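Local coordinates for protein oxidoreductase (Azotobacter vinelandii, PDB 7D5M) that binds NAD+ and, as a homologue of inositol dehydrogenase, probably carries out NAD-dependent oxidation of a sugar-like or inositol-like substrate, at residues K6-W14 with Y337-D345; V192-L203 with R237-T246. All coordinates share one frame; numbering follows the deposited sequence.

How the contacts relate
From the N terminus the chain runs through 6-14 into the first strand of the parallel nucleotide-binding sheet, continues through that domain and the C-terminal alpha/beta domain, and returns on helix 329-349. Contact 1 closes this very long loop, of 322 intervening residues, by setting the late helix against the start of the Rossmann fold. Contact 2 is nested inside it: 192-203 and 237-246, with only 33 residues between them, join the start of helix 202-217 to strand 243-250 of the large mixed sheet. The two lie on opposite sides of the chain's centre, their own centres about 35 Å apart, and do not touch. Contact 1 sets a late helix on the Rossmann sheet, whereas contact 2 works within the C-terminal alpha/beta part.

Contact 1: residues K6-W14 with Y337-D345; sequences KRIAQPIRW and YYRFAMAMD
Arg7 and Tyr338 form a flat cation-pi stack. The guanidinium lies over one face of the phenol ring, its plane only 9° from that of the ring, with Arg7 CZ 3.7 Å from the ring centroid. A bend at chi2 (-146°) turns the arginine chain along helix 337-345, and its CD passes 3.6 Å from Met342 SD, which itself sits at the ring's edge. Arginine suits the place because its flat cation can stack while its methylene groups pack on sulfur. The Tyr338 hydroxyl is hydrogen-bonded to Asp318.

Apolar packing follows along the helix. Ile8 puts CG2 3.6 Å from Asp345 CB, while its other branch reaches Ala341, where CD1 lies 4.1 Å from CB. The small Ala341 lets two isoleucines approach the helix backbone, since Ile12 CG1 is also 4.1 Å from Ala341 CB. Ile12 CD1 continues to Met344 CB. Beyond it, Trp14 crosses Tyr337 at about a right angle; Ser89 OG accepts from Trp14 NE1 and is also hydrogen-bonded to Tyr337 OH.

Water provides the polar links. Asp345 takes one proton from each of two waters: one joins OD2 to Ala9 N, the other OD1 to Gln10 N. Both waters accept from the backbone, so the carboxylate reaches two turn N-H groups indirectly, and Arg349 adds a salt bridge to OD2.

Strand 12-14 and the helix cross at 112°, their axes 10.2 Å apart at closest approach. Strand 12-16, the first in the chain, lies between strands 39-45 and 87-91 of a parallel sheet of order 2-1-3-4-5. Helix 329-349, from late in the chain and within the range of the C-terminal family, packs against this NAD-binding Rossmann sheet of a Gfo/Idh/MocA-family protein.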
loop_
_atom_site.group_PDB
_atom_site.type_symbol
_atom_site.label_atom_id
_atom_site.label_comp_id
_atom_site.label_asym_id
_atom_site.label_seq_id
_atom_site.Cartn_x
_atom_site.Cartn_y
_atom_site.Cartn_z
ATOM N N LYS A 6 -33.225 16.337 -12.342
ATOM C CA LYS A 6 -32.769 17.672 -12.799
ATOM C C LYS A 6 -32.573 18.587 -11.584
ATOM O O LYS A 6 -33.307 18.474 -10.589
ATOM C CB LYS A 6 -33.720 18.264 -13.838
ATOM C CG LYS A 6 -35.109 18.616 -13.347
ATOM C CD LYS A 6 -35.951 19.263 -14.446
ATOM C CE LYS A 6 -36.246 18.333 -15.601
ATOM N NZ LYS A 6 -36.751 19.074 -16.780
ATOM N N ARG A 7 -31.588 19.468 -11.666
ATOM C CA ARG A 7 -31.297 20.477 -10.621
ATOM C C ARG A 7 -31.735 21.867 -11.067
ATOM O O ARG A 7 -31.809 22.741 -10.219
ATOM C CB ARG A 7 -29.799 20.504 -10.392
ATOM C CG ARG A 7 -29.243 19.124 -10.119
ATOM C CD ARG A 7 -28.141 19.369 -9.148
ATOM N NE ARG A 7 -27.430 18.160 -8.810
ATOM C CZ ARG A 7 -27.237 17.748 -7.572
ATOM N NH1 ARG A 7 -27.701 18.451 -6.545
ATOM N NH2 ARG A 7 -26.571 16.632 -7.375
ATOM N N ILE A 8 -31.916 22.044 -12.370
ATOM C CA ILE A 8 -32.437 23.282 -13.001
ATOM C C ILE A 8 -33.502 22.825 -13.996
ATOM O O ILE A 8 -33.458 21.638 -14.383
ATOM C CB ILE A 8 -31.287 24.090 -13.638
ATOM C CG1 ILE A 8 -30.609 23.335 -14.784
ATOM C CG2 ILE A 8 -30.270 24.485 -12.573
ATOM C CD1 ILE A 8 -29.596 24.160 -15.543
ATOM N N ALA A 9 -34.429 23.716 -14.361
ATOM C CA ALA A 9 -35.638 23.407 -15.164
ATOM C C ALA A 9 -35.245 22.849 -16.533
ATOM O O ALA A 9 -35.875 21.866 -16.982
ATOM C CB ALA A 9 -36.490 24.639 -15.324
ATOM N N GLN A 10 -34.259 23.469 -17.188
ATOM C CA GLN A 10 -33.780 23.041 -18.526
ATOM C C GLN A 10 -32.259 23.085 -18.553
ATOM O O GLN A 10 -31.655 23.937 -17.903
ATOM C CB GLN A 10 -34.289 23.961 -19.635
ATOM C CG GLN A 10 -35.806 24.009 -19.743
ATOM C CD GLN A 10 -36.423 22.730 -20.249
ATOM O OE1 GLN A 10 -35.784 21.901 -20.895
ATOM N NE2 GLN A 10 -37.701 22.557 -19.949
ATOM N N PRO A 11 -31.609 22.210 -19.344
ATOM C CA PRO A 11 -30.159 22.265 -19.501
ATOM C C PRO A 11 -29.729 23.623 -20.064
ATOM O O PRO A 11 -30.415 24.161 -20.944
ATOM C CB PRO A 11 -29.850 21.127 -20.484
ATOM C CG PRO A 11 -31.022 20.189 -20.316
ATOM C CD PRO A 11 -32.200 21.118 -20.132
ATOM N N ILE A 12 -28.631 24.155 -19.535
ATOM C CA ILE A 12 -28.004 25.410 -20.040
ATOM C C ILE A 12 -27.630 25.176 -21.511
ATOM O O ILE A 12 -26.944 24.174 -21.815
ATOM C CB ILE A 12 -26.772 25.807 -19.201
ATOM C CG1 ILE A 12 -27.065 25.975 -17.702
ATOM C CG2 ILE A 12 -26.108 27.046 -19.787
ATOM C CD1 ILE A 12 -28.021 27.077 -17.348
ATOM N N ARG A 13 -28.036 26.066 -22.408
ATOM C CA ARG A 13 -27.640 25.980 -23.834
ATOM C C ARG A 13 -26.151 26.334 -23.923
ATOM O O ARG A 13 -25.757 27.415 -23.430
ATOM C CB ARG A 13 -28.549 26.871 -24.688
ATOM C CG ARG A 13 -30.009 26.441 -24.658
ATOM C CD ARG A 13 -30.877 27.253 -25.603
ATOM N NE ARG A 13 -30.794 28.691 -25.394
ATOM C CZ ARG A 13 -31.563 29.414 -24.575
ATOM N NH1 ARG A 13 -32.497 28.845 -23.834
ATOM N NH2 ARG A 13 -31.378 30.715 -24.486
ATOM N N TRP A 14 -25.350 25.442 -24.498
ATOM C CA TRP A 14 -23.886 25.408 -24.259
ATOM C C TRP A 14 -23.088 25.201 -25.547
ATOM O O TRP A 14 -23.525 24.468 -26.454
ATOM C CB TRP A 14 -23.611 24.329 -23.208
ATOM C CG TRP A 14 -22.192 24.157 -22.768
ATOM C CD1 TRP A 14 -21.389 25.058 -22.126
ATOM C CD2 TRP A 14 -21.445 22.931 -22.844
ATOM N NE1 TRP A 14 -20.176 24.481 -21.839
ATOM C CE2 TRP A 14 -20.187 23.174 -22.264
ATOM C CE3 TRP A 14 -21.715 21.665 -23.376
ATOM C CZ2 TRP A 14 -19.199 22.187 -22.209
ATOM C CZ3 TRP A 14 -20.743 20.691 -23.313
ATOM C CH2 TRP A 14 -19.507 20.951 -22.730
ATOM N N TYR A 337 -19.432 20.712 -12.592
ATOM C CA TYR A 337 -20.240 21.187 -13.744
ATOM C C TYR A 337 -21.711 21.341 -13.325
ATOM O O TYR A 337 -22.349 22.299 -13.796
ATOM C CB TYR A 337 -20.032 20.312 -14.986
ATOM C CG TYR A 337 -19.158 20.952 -16.039
ATOM C CD1 TYR A 337 -19.693 21.864 -16.933
ATOM C CD2 TYR A 337 -17.801 20.677 -16.147
ATOM C CE1 TYR A 337 -18.923 22.468 -17.911
ATOM C CE2 TYR A 337 -17.014 21.274 -17.123
ATOM C CZ TYR A 337 -17.577 22.178 -18.012
ATOM O OH TYR A 337 -16.836 22.782 -18.996
ATOM N N TYR A 338 -22.272 20.476 -12.472
ATOM C CA TYR A 338 -23.695 20.673 -12.076
ATOM C C TYR A 338 -23.775 21.936 -11.216
ATOM O O TYR A 338 -24.778 22.647 -11.320
ATOM C CB TYR A 338 -24.350 19.450 -11.427
ATOM C CG TYR A 338 -24.185 19.347 -9.934
ATOM C CD1 TYR A 338 -24.856 20.202 -9.073
ATOM C CD2 TYR A 338 -23.382 18.365 -9.375
ATOM C CE1 TYR A 338 -24.691 20.124 -7.700
ATOM C CE2 TYR A 338 -23.218 18.265 -8.001
ATOM C CZ TYR A 338 -23.878 19.142 -7.160
ATOM O OH TYR A 338 -23.723 19.053 -5.807
ATOM N N ARG A 339 -22.742 22.230 -10.419
ATOM C CA ARG A 339 -22.720 23.462 -9.587
ATOM C C ARG A 339 -22.609 24.678 -10.511
ATOM O O ARG A 339 -23.289 25.704 -10.252
ATOM C CB ARG A 339 -21.591 23.411 -8.562
ATOM C CG ARG A 339 -21.833 22.407 -7.445
ATOM C CD ARG A 339 -20.638 22.413 -6.514
ATOM N NE ARG A 339 -20.862 21.713 -5.258
ATOM C CZ ARG A 339 -20.895 20.400 -5.113
ATOM N NH1 ARG A 339 -20.765 19.614 -6.172
ATOM N NH2 ARG A 339 -21.078 19.873 -3.911
ATOM N N PHE A 340 -21.766 24.599 -11.540
ATOM C CA PHE A 340 -21.671 25.671 -12.561
ATOM C C PHE A 340 -23.069 25.945 -13.133
ATOM O O PHE A 340 -23.467 27.128 -13.190
ATOM C CB PHE A 340 -20.691 25.336 -13.686
ATOM C CG PHE A 340 -19.248 25.165 -13.284
ATOM C CD1 PHE A 340 -18.725 25.813 -12.180
ATOM C CD2 PHE A 340 -18.403 24.373 -14.041
ATOM C CE1 PHE A 340 -17.394 25.658 -11.823
ATOM C CE2 PHE A 340 -17.068 24.223 -13.687
ATOM C CZ PHE A 340 -16.566 24.873 -12.580
ATOM N N ALA A 341 -23.794 24.903 -13.550
ATOM C CA ALA A 341 -25.142 25.025 -14.151
ATOM C C ALA A 341 -26.100 25.656 -13.130
ATOM O O ALA A 341 -26.843 26.580 -13.490
ATOM C CB ALA A 341 -25.633 23.676 -14.628
ATOM N N MET A 342 -26.101 25.186 -11.886
ATOM C CA MET A 342 -27.003 25.764 -10.849
ATOM C C MET A 342 -26.689 27.253 -10.644
ATOM O O MET A 342 -27.643 28.041 -10.488
ATOM C CB MET A 342 -26.875 25.019 -9.521
ATOM C CG MET A 342 -27.455 23.626 -9.591
ATOM S SD MET A 342 -27.300 22.736 -8.031
ATOM C CE MET A 342 -28.643 23.461 -7.093
ATOM N N ALA A 343 -25.409 27.638 -10.638
ATOM C CA ALA A 343 -24.974 29.033 -10.395
ATOM C C ALA A 343 -25.428 29.915 -11.562
ATOM O O ALA A 343 -25.928 31.039 -11.323
ATOM C CB ALA A 343 -23.473 29.088 -10.204
ATOM N N MET A 344 -25.263 29.430 -12.790
ATOM C CA MET A 344 -25.643 30.170 -14.016
ATOM C C MET A 344 -27.161 30.376 -14.013
ATOM O O MET A 344 -27.619 31.529 -14.219
ATOM C CB MET A 344 -25.213 29.399 -15.262
ATOM C CG MET A 344 -23.710 29.349 -15.407
ATOM S SD MET A 344 -23.220 28.271 -16.756
ATOM C CE MET A 344 -21.440 28.276 -16.529
ATOM N N ASP A 345 -27.908 29.306 -13.762
ATOM C CA ASP A 345 -29.394 29.334 -13.723
ATOM C C ASP A 345 -29.853 30.259 -12.588
ATOM O O ASP A 345 -30.766 31.075 -12.851
ATOM C CB ASP A 345 -29.974 27.929 -13.563
ATOM C CG ASP A 345 -31.483 27.937 -13.420
ATOM O OD1 ASP A 345 -32.160 28.197 -14.426
ATOM O OD2 ASP A 345 -31.947 27.724 -12.294
HETATM O O HOH W 1 -26.443 19.048 -3.804
HETATM O O HOH W 2 -34.366 26.399 -12.964
HETATM O O HOH W 3 -33.370 26.339 -16.444
#

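Contact 2: residues V192-L203 with R237-T246; sequences VDPRLAGPSYVL and RAPLEDNAYT
Glu241 sets CG between its backbone N and carbonyl carbon (chi1 78°) and bends again at chi2 (-66°), which folds the carboxylate back toward the start of helix 202-217. There OE2 accepts a nearly straight bond from Leu203 N (2.8 Å, 172°), and Tyr201 N offers weaker ones to both oxygens. Glu241 O takes the proton of Val202 N at 3.1 Å. One acidic residue thus serves three consecutive N-H groups at a helix start, where an anion would probably be stabilised by the helix dipole; Arg230 pairs with OE1.

Leucine fills the hydrophobic position beside it. Leu240 spreads its two methyls against the turn of 192-200: CD1 is 3.7 Å from Pro194 CG, and CD2 lies 3.5 Å from Val192 C. Further on, Leu203 CD2 packs 3.7 Å from Ala244 CB, whose small size admits the helix close to strand 243-246. Val192 CG1 rests against the extended methylenes of Arg237, whose NH1 forms a salt bridge with Asp242 OD2 and whose NH2 pairs with Glu182.

Asp242 and Asn243 both face Gln231, a classic beta bulge at the start of strand 243-250, where it pairs with strand 223-231 in the mixed sheet of the C-terminal alpha/beta domain.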
loop_
_atom_site.group_PDB
_atom_site.type_symbol
_atom_site.label_atom_id
_atom_site.label_comp_id
_atom_site.label_asym_id
_atom_site.label_seq_id
_atom_site.Cartn_x
_atom_site.Cartn_y
_atom_site.Cartn_z
ATOM N N VAL A 192 5.492 24.257 -23.611
ATOM C CA VAL A 192 6.899 24.704 -23.367
ATOM C C VAL A 192 7.251 25.877 -24.299
ATOM O O VAL A 192 8.462 26.182 -24.433
ATOM C CB VAL A 192 7.904 23.540 -23.480
ATOM C CG1 VAL A 192 7.549 22.406 -22.525
ATOM C CG2 VAL A 192 8.052 23.032 -24.904
ATOM N N ASP A 193 6.241 26.549 -24.869
ATOM C CA ASP A 193 6.408 27.777 -25.695
ATOM C C ASP A 193 5.854 28.972 -24.913
ATOM O O ASP A 193 4.642 29.079 -24.694
ATOM C CB ASP A 193 5.754 27.581 -27.067
ATOM C CG ASP A 193 6.018 28.699 -28.063
ATOM O OD1 ASP A 193 6.384 29.813 -27.623
ATOM O OD2 ASP A 193 5.853 28.446 -29.276
ATOM N N PRO A 194 6.712 29.916 -24.453
ATOM C CA PRO A 194 6.240 31.035 -23.634
ATOM C C PRO A 194 5.208 31.906 -24.368
ATOM O O PRO A 194 4.320 32.418 -23.705
ATOM C CB PRO A 194 7.493 31.862 -23.294
ATOM C CG PRO A 194 8.683 31.011 -23.722
ATOM C CD PRO A 194 8.165 29.967 -24.692
ATOM N N ARG A 195 5.328 32.023 -25.697
ATOM C CA ARG A 195 4.395 32.793 -26.567
ATOM C C ARG A 195 2.965 32.244 -26.412
ATOM O O ARG A 195 2.023 33.059 -26.356
ATOM C CB ARG A 195 4.838 32.729 -28.036
ATOM C CG ARG A 195 6.215 33.319 -28.318
ATOM C CD ARG A 195 6.577 33.201 -29.790
ATOM N NE ARG A 195 5.748 34.039 -30.656
ATOM C CZ ARG A 195 5.761 34.015 -31.993
ATOM N NH1 ARG A 195 6.557 33.182 -32.644
ATOM N NH2 ARG A 195 4.972 34.828 -32.678
ATOM N N LEU A 196 2.816 30.915 -26.330
ATOM C CA LEU A 196 1.508 30.203 -26.359
ATOM C C LEU A 196 1.091 29.768 -24.950
ATOM O O LEU A 196 -0.135 29.665 -24.717
ATOM C CB LEU A 196 1.615 28.968 -27.262
ATOM C CG LEU A 196 2.032 29.216 -28.712
ATOM C CD1 LEU A 196 2.203 27.891 -29.442
ATOM C CD2 LEU A 196 1.027 30.096 -29.439
ATOM N N ALA A 197 2.058 29.454 -24.078
ATOM C CA ALA A 197 1.847 28.888 -22.722
ATOM C C ALA A 197 1.914 29.990 -21.659
ATOM O O ALA A 197 1.118 29.909 -20.686
ATOM C CB ALA A 197 2.870 27.813 -22.439
ATOM N N GLY A 198 2.830 30.952 -21.828
ATOM C CA GLY A 198 3.023 32.089 -20.908
ATOM C C GLY A 198 4.333 31.979 -20.132
ATOM O O GLY A 198 5.319 31.452 -20.644
ATOM N N PRO A 199 4.378 32.505 -18.887
ATOM C CA PRO A 199 5.628 32.663 -18.139
ATOM C C PRO A 199 6.158 31.408 -17.429
ATOM O O PRO A 199 7.278 31.424 -16.924
ATOM C CB PRO A 199 5.274 33.711 -17.069
ATOM C CG PRO A 199 3.778 33.594 -16.869
ATOM C CD PRO A 199 3.221 33.061 -18.171
ATOM N N SER A 200 5.356 30.351 -17.370
ATOM C CA SER A 200 5.758 29.123 -16.644
ATOM C C SER A 200 5.249 27.888 -17.374
ATOM O O SER A 200 4.299 27.995 -18.184
ATOM C CB SER A 200 5.298 29.184 -15.213
ATOM O OG SER A 200 4.164 28.371 -14.998
ATOM N N TYR A 201 5.865 26.743 -17.100
ATOM C CA TYR A 201 5.307 25.438 -17.516
ATOM C C TYR A 201 4.697 24.772 -16.272
ATOM O O TYR A 201 3.501 25.001 -16.032
ATOM C CB TYR A 201 6.315 24.600 -18.310
ATOM C CG TYR A 201 5.841 23.181 -18.484
ATOM C CD1 TYR A 201 4.486 22.899 -18.578
ATOM C CD2 TYR A 201 6.726 22.115 -18.515
ATOM C CE1 TYR A 201 4.024 21.600 -18.695
ATOM C CE2 TYR A 201 6.281 20.810 -18.654
ATOM C CZ TYR A 201 4.925 20.552 -18.740
ATOM O OH TYR A 201 4.473 19.264 -18.837
ATOM N N VAL A 202 5.454 24.001 -15.486
ATOM C CA VAL A 202 4.824 23.113 -14.456
ATOM C C VAL A 202 4.172 23.907 -13.311
ATOM O O VAL A 202 3.211 23.374 -12.729
ATOM C CB VAL A 202 5.769 22.018 -13.922
ATOM C CG1 VAL A 202 6.097 21.021 -15.025
ATOM C CG2 VAL A 202 7.016 22.566 -13.251
ATOM N N LEU A 203 4.641 25.108 -12.958
ATOM C CA LEU A 203 3.999 25.890 -11.862
ATOM C C LEU A 203 2.519 26.077 -12.207
ATOM O O LEU A 203 1.645 25.751 -11.374
ATOM C CB LEU A 203 4.703 27.239 -11.713
ATOM C CG LEU A 203 6.086 27.177 -11.065
ATOM C CD1 LEU A 203 6.858 28.461 -11.344
ATOM C CD2 LEU A 203 5.984 26.910 -9.577
ATOM N N ARG A 237 13.695 23.660 -22.849
ATOM C CA ARG A 237 12.444 24.280 -22.329
ATOM C C ARG A 237 12.723 25.663 -21.731
ATOM O O ARG A 237 11.777 26.467 -21.652
ATOM C CB ARG A 237 11.785 23.364 -21.296
ATOM C CG ARG A 237 11.321 22.045 -21.889
ATOM C CD ARG A 237 10.779 21.066 -20.863
ATOM N NE ARG A 237 10.417 19.833 -21.539
ATOM C CZ ARG A 237 10.347 18.623 -20.984
ATOM N NH1 ARG A 237 10.605 18.442 -19.697
ATOM N NH2 ARG A 237 10.028 17.588 -21.742
ATOM N N ALA A 238 13.967 25.943 -21.328
ATOM C CA ALA A 238 14.359 27.225 -20.703
ATOM C C ALA A 238 13.832 28.374 -21.560
ATOM O O ALA A 238 13.941 28.318 -22.781
ATOM C CB ALA A 238 15.859 27.293 -20.537
ATOM N N PRO A 239 13.263 29.446 -20.966
ATOM C CA PRO A 239 13.213 29.627 -19.510
ATOM C C PRO A 239 12.063 28.946 -18.741
ATOM O O PRO A 239 11.982 29.149 -17.531
ATOM C CB PRO A 239 13.014 31.147 -19.407
ATOM C CG PRO A 239 12.119 31.448 -20.578
ATOM C CD PRO A 239 12.686 30.594 -21.691
ATOM N N LEU A 240 11.202 28.181 -19.426
ATOM C CA LEU A 240 10.038 27.514 -18.786
ATOM C C LEU A 240 10.549 26.294 -18.015
ATOM O O LEU A 240 11.391 25.548 -18.554
ATOM C CB LEU A 240 8.983 27.141 -19.829
ATOM C CG LEU A 240 7.977 28.248 -20.161
ATOM C CD1 LEU A 240 8.660 29.583 -20.345
ATOM C CD2 LEU A 240 7.145 27.893 -21.383
ATOM N N GLU A 241 10.071 26.151 -16.783
ATOM C CA GLU A 241 10.540 25.146 -15.797
ATOM C C GLU A 241 9.761 23.833 -15.947
ATOM O O GLU A 241 8.529 23.877 -16.090
ATOM C CB GLU A 241 10.438 25.729 -14.383
ATOM C CG GLU A 241 9.044 25.755 -13.761
ATOM C CD GLU A 241 8.005 26.655 -14.405
ATOM O OE1 GLU A 241 8.386 27.606 -15.120
ATOM O OE2 GLU A 241 6.809 26.406 -14.184
ATOM N N ASP A 242 10.456 22.695 -15.848
ATOM C CA ASP A 242 9.806 21.361 -15.775
ATOM C C ASP A 242 9.906 20.812 -14.350
ATOM O O ASP A 242 9.456 19.672 -14.126
ATOM C CB ASP A 242 10.349 20.398 -16.833
ATOM C CG ASP A 242 11.863 20.292 -16.890
ATOM O OD1 ASP A 242 12.525 20.660 -15.904
ATOM O OD2 ASP A 242 12.362 19.835 -17.927
ATOM N N ASN A 243 10.427 21.613 -13.423
ATOM C CA ASN A 243 10.522 21.252 -11.990
ATOM C C ASN A 243 10.570 22.539 -11.181
ATOM O O ASN A 243 11.229 23.490 -11.639
ATOM C CB ASN A 243 11.754 20.390 -11.734
ATOM C CG ASN A 243 11.688 19.716 -10.384
ATOM O OD1 ASN A 243 10.888 18.803 -10.196
ATOM N ND2 ASN A 243 12.504 20.172 -9.444
ATOM N N ALA A 244 9.911 22.587 -10.030
ATOM C CA ALA A 244 9.984 23.774 -9.162
ATOM C C ALA A 244 9.678 23.418 -7.710
ATOM O O ALA A 244 8.881 22.483 -7.442
ATOM C CB ALA A 244 9.060 24.838 -9.686
ATOM N N TYR A 245 10.326 24.152 -6.815
ATOM C CA TYR A 245 10.083 24.134 -5.359
ATOM C C TYR A 245 9.574 25.506 -4.953
ATOM O O TYR A 245 10.309 26.497 -5.132
ATOM C CB TYR A 245 11.362 23.804 -4.592
ATOM C CG TYR A 245 12.017 22.554 -5.098
ATOM C CD1 TYR A 245 11.617 21.312 -4.636
ATOM C CD2 TYR A 245 13.011 22.610 -6.064
ATOM C CE1 TYR A 245 12.198 20.152 -5.115
ATOM C CE2 TYR A 245 13.592 21.461 -6.560
ATOM C CZ TYR A 245 13.193 20.228 -6.075
ATOM O OH TYR A 245 13.757 19.089 -6.570
ATOM N N THR A 246 8.375 25.553 -4.385
ATOM C CA THR A 246 7.815 26.793 -3.814
ATOM C C THR A 246 7.674 26.621 -2.308
ATOM O O THR A 246 6.922 25.738 -1.867
ATOM C CB THR A 246 6.485 27.184 -4.454
ATOM O OG1 THR A 246 6.695 27.204 -5.862
ATOM C CG2 THR A 246 6.005 28.527 -3.941
HETATM O O HOH W 4 10.587 27.831 -23.604
#